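Local coordinates for protein transcriptional regulator (NtrC family) (Aquifex aeolicus, PDB 3DZD) that activates transcription by sigma54 RNA polymerase, probably using ATP hydrolysis by its AAA+ domain, which here holds ADP in the inactive state, at residues A[129-134]-A[165-170]; A[158-163]-A[344-349]. One frame throughout, in Å; residues are numbered along the deposited sequence.

In the fold
From the N terminus the chain first builds the receiver domain, then runs beyond helix 105-119 into the loop holding 129-134. It goes on through helix 136-149 and strand 155-158 of the ATPase sheet, rounds the P-loop at 158-163 and enters helix 165-176, whose start lies against 129-134: contact 1 closes that short loop of 30 residues. Contact 2 opens inside it, at the P-loop, and closes only after 180 residues, at the beginning of helix 346-359 in the lid. The two therefore cross. Their centres are about 13 Å apart and both touch ADP, so that contact 1 flanks adenine within the ATPase core while contact 2 ties core to lid.

Contact 1 of 2, residues A[129-134]-A[165-170]. With ADP (adenosine-5'-diphosphate), chain C.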
loop_
_atom_site.group_PDB
_atom_site.type_symbol
_atom_site.label_atom_id
_atom_site.label_comp_id
_atom_site.label_asym_id
_atom_site.label_seq_id
_atom_site.Cartn_x
_atom_site.Cartn_y
_atom_site.Cartn_z
ATOM N N ILE A 129 -12.354 -7.853 4.641
ATOM C CA ILE A 129 -13.354 -6.794 4.716
ATOM C C ILE A 129 -14.594 -7.288 5.438
ATOM O O ILE A 129 -15.181 -8.298 5.057
ATOM C CB ILE A 129 -13.752 -6.289 3.319
ATOM C CG1 ILE A 129 -12.562 -5.623 2.632
ATOM C CG2 ILE A 129 -14.899 -5.309 3.415
ATOM C CD1 ILE A 129 -12.800 -5.362 1.170
ATOM N N GLU A 130 -14.985 -6.571 6.482
ATOM C CA GLU A 130 -16.161 -6.937 7.259
ATOM C C GLU A 130 -17.409 -6.313 6.653
ATOM O O GLU A 130 -17.505 -5.096 6.502
ATOM C CB GLU A 130 -16.002 -6.474 8.706
ATOM C CG GLU A 130 -14.696 -6.908 9.361
ATOM C CD GLU A 130 -14.751 -8.323 9.911
ATOM O OE1 GLU A 130 -15.855 -8.916 9.933
ATOM O OE2 GLU A 130 -13.689 -8.838 10.326
ATOM N N PHE A 131 -18.367 -7.158 6.301
ATOM C CA PHE A 131 -19.625 -6.681 5.758
ATOM C C PHE A 131 -20.740 -7.356 6.521
ATOM O O PHE A 131 -21.237 -8.399 6.117
ATOM C CB PHE A 131 -19.717 -7.016 4.279
ATOM C CG PHE A 131 -20.909 -6.432 3.609
ATOM C CD1 PHE A 131 -21.432 -7.011 2.460
ATOM C CD2 PHE A 131 -21.522 -5.304 4.135
ATOM C CE1 PHE A 131 -22.538 -6.466 1.837
ATOM C CE2 PHE A 131 -22.630 -4.753 3.526
ATOM C CZ PHE A 131 -23.144 -5.337 2.373
ATOM N N VAL A 132 -21.126 -6.760 7.640
ATOM C CA VAL A 132 -21.998 -7.439 8.586
ATOM C C VAL A 132 -23.477 -7.226 8.280
ATOM O O VAL A 132 -23.905 -6.105 7.994
ATOM C CB VAL A 132 -21.686 -7.006 10.026
ATOM C CG1 VAL A 132 -22.682 -7.625 10.996
ATOM C CG2 VAL A 132 -20.267 -7.403 10.378
ATOM N N GLY A 133 -24.245 -8.310 8.340
ATOM C CA GLY A 133 -25.671 -8.254 8.097
ATOM C C GLY A 133 -26.252 -9.578 7.639
ATOM O O GLY A 133 -25.684 -10.256 6.771
ATOM N N GLU A 134 -27.398 -9.933 8.211
ATOM C CA GLU A 134 -28.093 -11.162 7.851
ATOM C C GLU A 134 -29.529 -10.924 7.358
ATOM O O GLU A 134 -30.217 -11.869 7.001
ATOM C CB GLU A 134 -28.083 -12.159 9.022
ATOM C CG GLU A 134 -26.680 -12.639 9.437
ATOM C CD GLU A 134 -25.939 -13.366 8.323
ATOM O OE1 GLU A 134 -26.553 -14.218 7.637
ATOM O OE2 GLU A 134 -24.731 -13.088 8.135
ATOM N N LYS A 165 -21.718 1.937 1.406
ATOM C CA LYS A 165 -21.494 1.939 -0.031
ATOM C C LYS A 165 -20.031 1.686 -0.410
ATOM O O LYS A 165 -19.759 1.015 -1.394
ATOM C CB LYS A 165 -22.011 3.241 -0.643
ATOM C CG LYS A 165 -23.539 3.347 -0.624
ATOM C CD LYS A 165 -24.019 4.713 -1.091
ATOM C CE LYS A 165 -23.678 5.775 -0.061
ATOM N NZ LYS A 165 -23.943 7.134 -0.598
ATOM N N GLU A 166 -19.092 2.209 0.372
ATOM C CA GLU A 166 -17.679 1.975 0.096
ATOM C C GLU A 166 -17.263 0.527 0.366
ATOM O O GLU A 166 -16.465 -0.054 -0.378
ATOM C CB GLU A 166 -16.779 2.945 0.872
ATOM C CG GLU A 166 -15.307 2.546 0.820
ATOM C CD GLU A 166 -14.350 3.604 1.364
ATOM O OE1 GLU A 166 -14.592 4.821 1.172
ATOM O OE2 GLU A 166 -13.330 3.201 1.968
ATOM N N ILE A 167 -17.796 -0.060 1.427
ATOM C CA ILE A 167 -17.513 -1.463 1.704
ATOM C C ILE A 167 -17.906 -2.336 0.524
ATOM O O ILE A 167 -17.157 -3.227 0.127
ATOM C CB ILE A 167 -18.260 -1.984 2.925
ATOM C CG1 ILE A 167 -17.743 -1.311 4.201
ATOM C CG2 ILE A 167 -18.112 -3.481 3.011
ATOM C CD1 ILE A 167 -18.287 -1.936 5.474
ATOM N N VAL A 168 -19.093 -2.097 -0.026
ATOM C CA VAL A 168 -19.561 -2.905 -1.134
ATOM C C VAL A 168 -18.611 -2.746 -2.322
ATOM O O VAL A 168 -18.269 -3.725 -2.995
ATOM C CB VAL A 168 -20.994 -2.529 -1.551
ATOM C CG1 VAL A 168 -21.422 -3.350 -2.762
ATOM C CG2 VAL A 168 -21.955 -2.730 -0.393
ATOM N N ALA A 169 -18.191 -1.509 -2.564
ATOM C CA ALA A 169 -17.259 -1.185 -3.641
ATOM C C ALA A 169 -15.916 -1.926 -3.507
ATOM O O ALA A 169 -15.402 -2.467 -4.489
ATOM C CB ALA A 169 -17.048 0.319 -3.722
ATOM N N ARG A 170 -15.354 -1.958 -2.303
ATOM C CA ARG A 170 -14.120 -2.710 -2.056
ATOM C C ARG A 170 -14.321 -4.201 -2.240
ATOM O O ARG A 170 -13.454 -4.897 -2.777
ATOM C CB ARG A 170 -13.571 -2.435 -0.657
ATOM C CG ARG A 170 -12.912 -1.075 -0.527
ATOM C CD ARG A 170 -12.304 -0.866 0.849
ATOM N NE ARG A 170 -11.827 0.511 0.977
ATOM C CZ ARG A 170 -10.670 0.948 0.476
ATOM N NH1 ARG A 170 -9.868 0.108 -0.178
ATOM N NH2 ARG A 170 -10.314 2.217 0.632
HETATM P PB ADP C . -21.119 5.310 3.005
HETATM O O1B ADP C . -19.923 4.831 2.207
HETATM O O2B ADP C . -21.280 6.813 3.054
HETATM O O3B ADP C . -22.407 4.627 2.657
HETATM P PA ADP C . -19.531 4.239 5.186
HETATM O O1A ADP C . -19.465 2.761 4.917
HETATM O O2A ADP C . -18.339 5.078 4.771
HETATM O O3A ADP C . -20.897 4.828 4.541
HETATM O "O5'" ADP C . -19.756 4.463 6.763
HETATM C "C5'" ADP C . -20.033 3.364 7.621
HETATM C "C4'" ADP C . -18.942 3.155 8.653
HETATM O "O4'" ADP C . -19.266 1.943 9.321
HETATM C "C3'" ADP C . -17.618 2.862 7.978
HETATM O "O3'" ADP C . -16.566 3.056 8.929
HETATM C "C2'" ADP C . -17.642 1.389 7.666
HETATM O "O2'" ADP C . -16.331 0.892 7.945
HETATM C "C1'" ADP C . -18.601 0.832 8.698
HETATM N N9 ADP C . -19.626 -0.038 8.084
HETATM C C8 ADP C . -20.617 0.374 7.272
HETATM N N7 ADP C . -21.410 -0.649 6.899
HETATM C C5 ADP C . -20.923 -1.755 7.486
HETATM C C6 ADP C . -21.288 -3.188 7.496
HETATM N N6 ADP C . -22.363 -3.636 6.794
HETATM N N1 ADP C . -20.527 -4.018 8.232
HETATM C C2 ADP C . -19.468 -3.567 8.931
HETATM N N3 ADP C . -19.071 -2.283 8.963
HETATM C C4 ADP C . -19.750 -1.348 8.270
#
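E166 OE2 is gripped twice, both times by R170 one helical turn on: NE donates over 3.2 Å and NH2 adds a weak bond. OE2 lies in the guanidinium plane at its edge but is met from above its own carboxylate plane. D184 sits close to the other carboxylate oxygen, a like charge that R170 is likely to offset. R170 also works nearer its backbone, where its CB receives CD1 of I129 at 3.5 Å, the two side chains crossing at about a right angle. I167 faces two ways. Its CG2, anti to the backbone N, touches CG2 of I129 at 3.7 Å and lies obliquely to the F131 ring, while the extended CG1 arm sets CD1 against a face of adenine, 3.2 Å from ADP C4. F131, CG anti to its backbone N (chi1 -174°), brings CD2 to within 3.2 Å of ADP N6, which lies at the ring's edge; CZ leans on CG2 of V168, and K142 makes a cation-pi contact with the ring. An alanine here would remove that edge and the packing on I167 and V168, and would probably loosen the adenine seat. V132 reads the base with its backbone: N donates to ADP N1 (2.9 Å, 171°) and O accepts from N6. At the helix start, K165 N binds ADP O3B at 3.0 Å and E166 N weakly reaches O1B. Adenine clasped by the loop that precedes helix 136-149, phosphate held at the first turn of the Walker A helix: this is the nucleotide site of a P-loop AAA+ ATPase.

Contact 2 of 2, residues A[158-163]-A[344-349]; sequences TGESGT and KGNVRE. With ADP (adenosine-5'-diphosphate), chain C.
The Walker A P-loop, GESGTGK from G159, here meets the lid of the AAA+ module, and N346 is the side chain that reads it. Its CB rests 3.4 Å from the carbonyl O of G162; CG lies alongside T163, 3.6 Å from CG2. OD1 turns to L301 N as acceptor. ND2 spends itself on two acceptors: E160 OE1 at 3.0 Å, almost straight (176°) and in the amide plane on the anti lone pair, and S161 O at 3.1 Å. E160 is itself steadied by a salt bridge from OE2 to R302. The type II turn from E160 to T163 presents G162 O to the lid helix, where V347 N binds it at 2.9 Å and R348 N only weakly. G162 has positive phi, and a CB there would strike R348 CB and G345 O; its N donates to ADP O2B. V347 CG1 abuts ADP C8 at 3.3 Å. R348, in the GNVRE sequence that probably carries the sensor II arginine, lays one guanidinium face over the S161-G162 peptide, and Y323 of the second subunit packs against it. A water bonds S161 OG at 2.9 Å and weakly accepts from R348 NH2.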
loop_
_atom_site.group_PDB
_atom_site.type_symbol
_atom_site.label_atom_id
_atom_site.label_comp_id
_atom_site.label_asym_id
_atom_site.label_seq_id
_atom_site.Cartn_x
_atom_site.Cartn_y
_atom_site.Cartn_z
ATOM N N THR A 158 -26.614 2.905 -5.000
ATOM C CA THR A 158 -27.512 3.891 -4.399
ATOM C C THR A 158 -27.814 3.554 -2.943
ATOM O O THR A 158 -27.951 2.393 -2.561
ATOM C CB THR A 158 -28.853 4.024 -5.177
ATOM O OG1 THR A 158 -28.583 4.343 -6.546
ATOM C CG2 THR A 158 -29.729 5.135 -4.570
ATOM N N GLY A 159 -27.907 4.575 -2.114
ATOM C CA GLY A 159 -28.160 4.351 -0.706
ATOM C C GLY A 159 -27.998 5.636 0.054
ATOM O O GLY A 159 -27.332 6.553 -0.419
ATOM N N GLU A 160 -28.603 5.701 1.234
ATOM C CA GLU A 160 -28.460 6.857 2.100
ATOM C C GLU A 160 -27.037 6.947 2.634
ATOM O O GLU A 160 -26.238 6.012 2.477
ATOM C CB GLU A 160 -29.445 6.781 3.255
ATOM C CG GLU A 160 -30.891 6.944 2.848
ATOM C CD GLU A 160 -31.827 7.040 4.046
ATOM O OE1 GLU A 160 -31.356 6.812 5.188
ATOM O OE2 GLU A 160 -33.030 7.348 3.841
ATOM N N SER A 161 -26.725 8.073 3.267
ATOM C CA SER A 161 -25.392 8.288 3.801
ATOM C C SER A 161 -25.100 7.288 4.899
ATOM O O SER A 161 -25.979 6.962 5.700
ATOM C CB SER A 161 -25.251 9.703 4.337
ATOM O OG SER A 161 -25.495 10.640 3.310
ATOM N N GLY A 162 -23.864 6.800 4.920
ATOM C CA GLY A 162 -23.431 5.863 5.932
ATOM C C GLY A 162 -24.061 4.490 5.866
ATOM O O GLY A 162 -24.178 3.829 6.889
ATOM N N THR A 163 -24.461 4.037 4.683
ATOM C CA THR A 163 -25.029 2.685 4.558
ATOM C C THR A 163 -24.028 1.613 4.085
ATOM O O THR A 163 -24.412 0.475 3.844
ATOM C CB THR A 163 -26.249 2.653 3.630
ATOM O OG1 THR A 163 -25.901 3.265 2.395
ATOM C CG2 THR A 163 -27.405 3.410 4.239
ATOM N N LYS A 344 -30.889 8.153 11.158
ATOM C CA LYS A 344 -30.814 8.985 9.957
ATOM C C LYS A 344 -29.394 9.003 9.374
ATOM O O LYS A 344 -29.204 9.184 8.172
ATOM C CB LYS A 344 -31.295 10.408 10.239
ATOM C CG LYS A 344 -31.232 11.305 9.015
ATOM C CD LYS A 344 -31.919 12.640 9.248
ATOM C CE LYS A 344 -32.008 13.444 7.958
ATOM N NZ LYS A 344 -32.647 14.772 8.174
ATOM N N GLY A 345 -28.402 8.821 10.241
ATOM C CA GLY A 345 -27.024 8.680 9.809
ATOM C C GLY A 345 -26.619 7.229 9.607
ATOM O O GLY A 345 -25.450 6.926 9.339
ATOM N N ASN A 346 -27.581 6.326 9.758
ATOM C CA ASN A 346 -27.359 4.921 9.472
ATOM C C ASN A 346 -26.176 4.289 10.215
ATOM O O ASN A 346 -26.045 4.469 11.417
ATOM C CB ASN A 346 -27.269 4.732 7.963
ATOM C CG ASN A 346 -28.609 4.958 7.286
ATOM O OD1 ASN A 346 -29.504 4.139 7.425
ATOM N ND2 ASN A 346 -28.764 6.087 6.589
ATOM N N VAL A 347 -25.326 3.547 9.511
ATOM C CA VAL A 347 -24.293 2.751 10.174
ATOM C C VAL A 347 -23.218 3.671 10.723
ATOM O O VAL A 347 -22.596 3.404 11.753
ATOM C CB VAL A 347 -23.656 1.720 9.220
ATOM C CG1 VAL A 347 -22.547 0.946 9.921
ATOM C CG2 VAL A 347 -24.706 0.765 8.689
ATOM N N ARG A 348 -23.017 4.775 10.025
ATOM C CA ARG A 348 -22.045 5.767 10.434
ATOM C C ARG A 348 -22.446 6.330 11.801
ATOM O O ARG A 348 -21.612 6.477 12.691
ATOM C CB ARG A 348 -21.983 6.859 9.369
ATOM C CG ARG A 348 -20.905 7.874 9.551
ATOM C CD ARG A 348 -20.702 8.576 8.229
ATOM N NE ARG A 348 -21.808 9.476 7.936
ATOM C CZ ARG A 348 -22.099 9.924 6.720
ATOM N NH1 ARG A 348 -21.367 9.540 5.684
ATOM N NH2 ARG A 348 -23.119 10.754 6.543
ATOM N N GLU A 349 -23.734 6.618 11.964
ATOM C CA GLU A 349 -24.272 7.049 13.252
ATOM C C GLU A 349 -24.100 5.966 14.331
ATOM O O GLU A 349 -23.556 6.236 15.403
ATOM C CB GLU A 349 -25.745 7.456 13.124
ATOM C CG GLU A 349 -26.329 8.045 14.416
ATOM C CD GLU A 349 -27.804 8.413 14.313
ATOM O OE1 GLU A 349 -28.313 8.642 13.191
ATOM O OE2 GLU A 349 -28.464 8.471 15.370
HETATM P PB ADP C . -21.119 5.310 3.005
HETATM O O1B ADP C . -19.923 4.831 2.207
HETATM O O2B ADP C . -21.280 6.813 3.054
HETATM O O3B ADP C . -22.407 4.627 2.657
HETATM P PA ADP C . -19.531 4.239 5.186
HETATM O O1A ADP C . -19.465 2.761 4.917
HETATM O O2A ADP C . -18.339 5.078 4.771
HETATM O O3A ADP C . -20.897 4.828 4.541
HETATM O "O5'" ADP C . -19.756 4.463 6.763
HETATM C "C5'" ADP C . -20.033 3.364 7.621
HETATM C "C4'" ADP C . -18.942 3.155 8.653
HETATM O "O4'" ADP C . -19.266 1.943 9.321
HETATM C "C3'" ADP C . -17.618 2.862 7.978
HETATM O "O3'" ADP C . -16.566 3.056 8.929
HETATM C "C2'" ADP C . -17.642 1.389 7.666
HETATM O "O2'" ADP C . -16.331 0.892 7.945
HETATM C "C1'" ADP C . -18.601 0.832 8.698
HETATM N N9 ADP C . -19.626 -0.038 8.084
HETATM C C8 ADP C . -20.617 0.374 7.272
HETATM N N7 ADP C . -21.410 -0.649 6.899
HETATM C C5 ADP C . -20.923 -1.755 7.486
HETATM C C6 ADP C . -21.288 -3.188 7.496
HETATM N N6 ADP C . -22.363 -3.636 6.794
HETATM N N1 ADP C . -20.527 -4.018 8.232
HETATM C C2 ADP C . -19.468 -3.567 8.931
HETATM N N3 ADP C . -19.071 -2.283 8.963
HETATM C C4 ADP C . -19.750 -1.348 8.270
HETATM O O HOH W 1 -23.857 12.842 4.093
#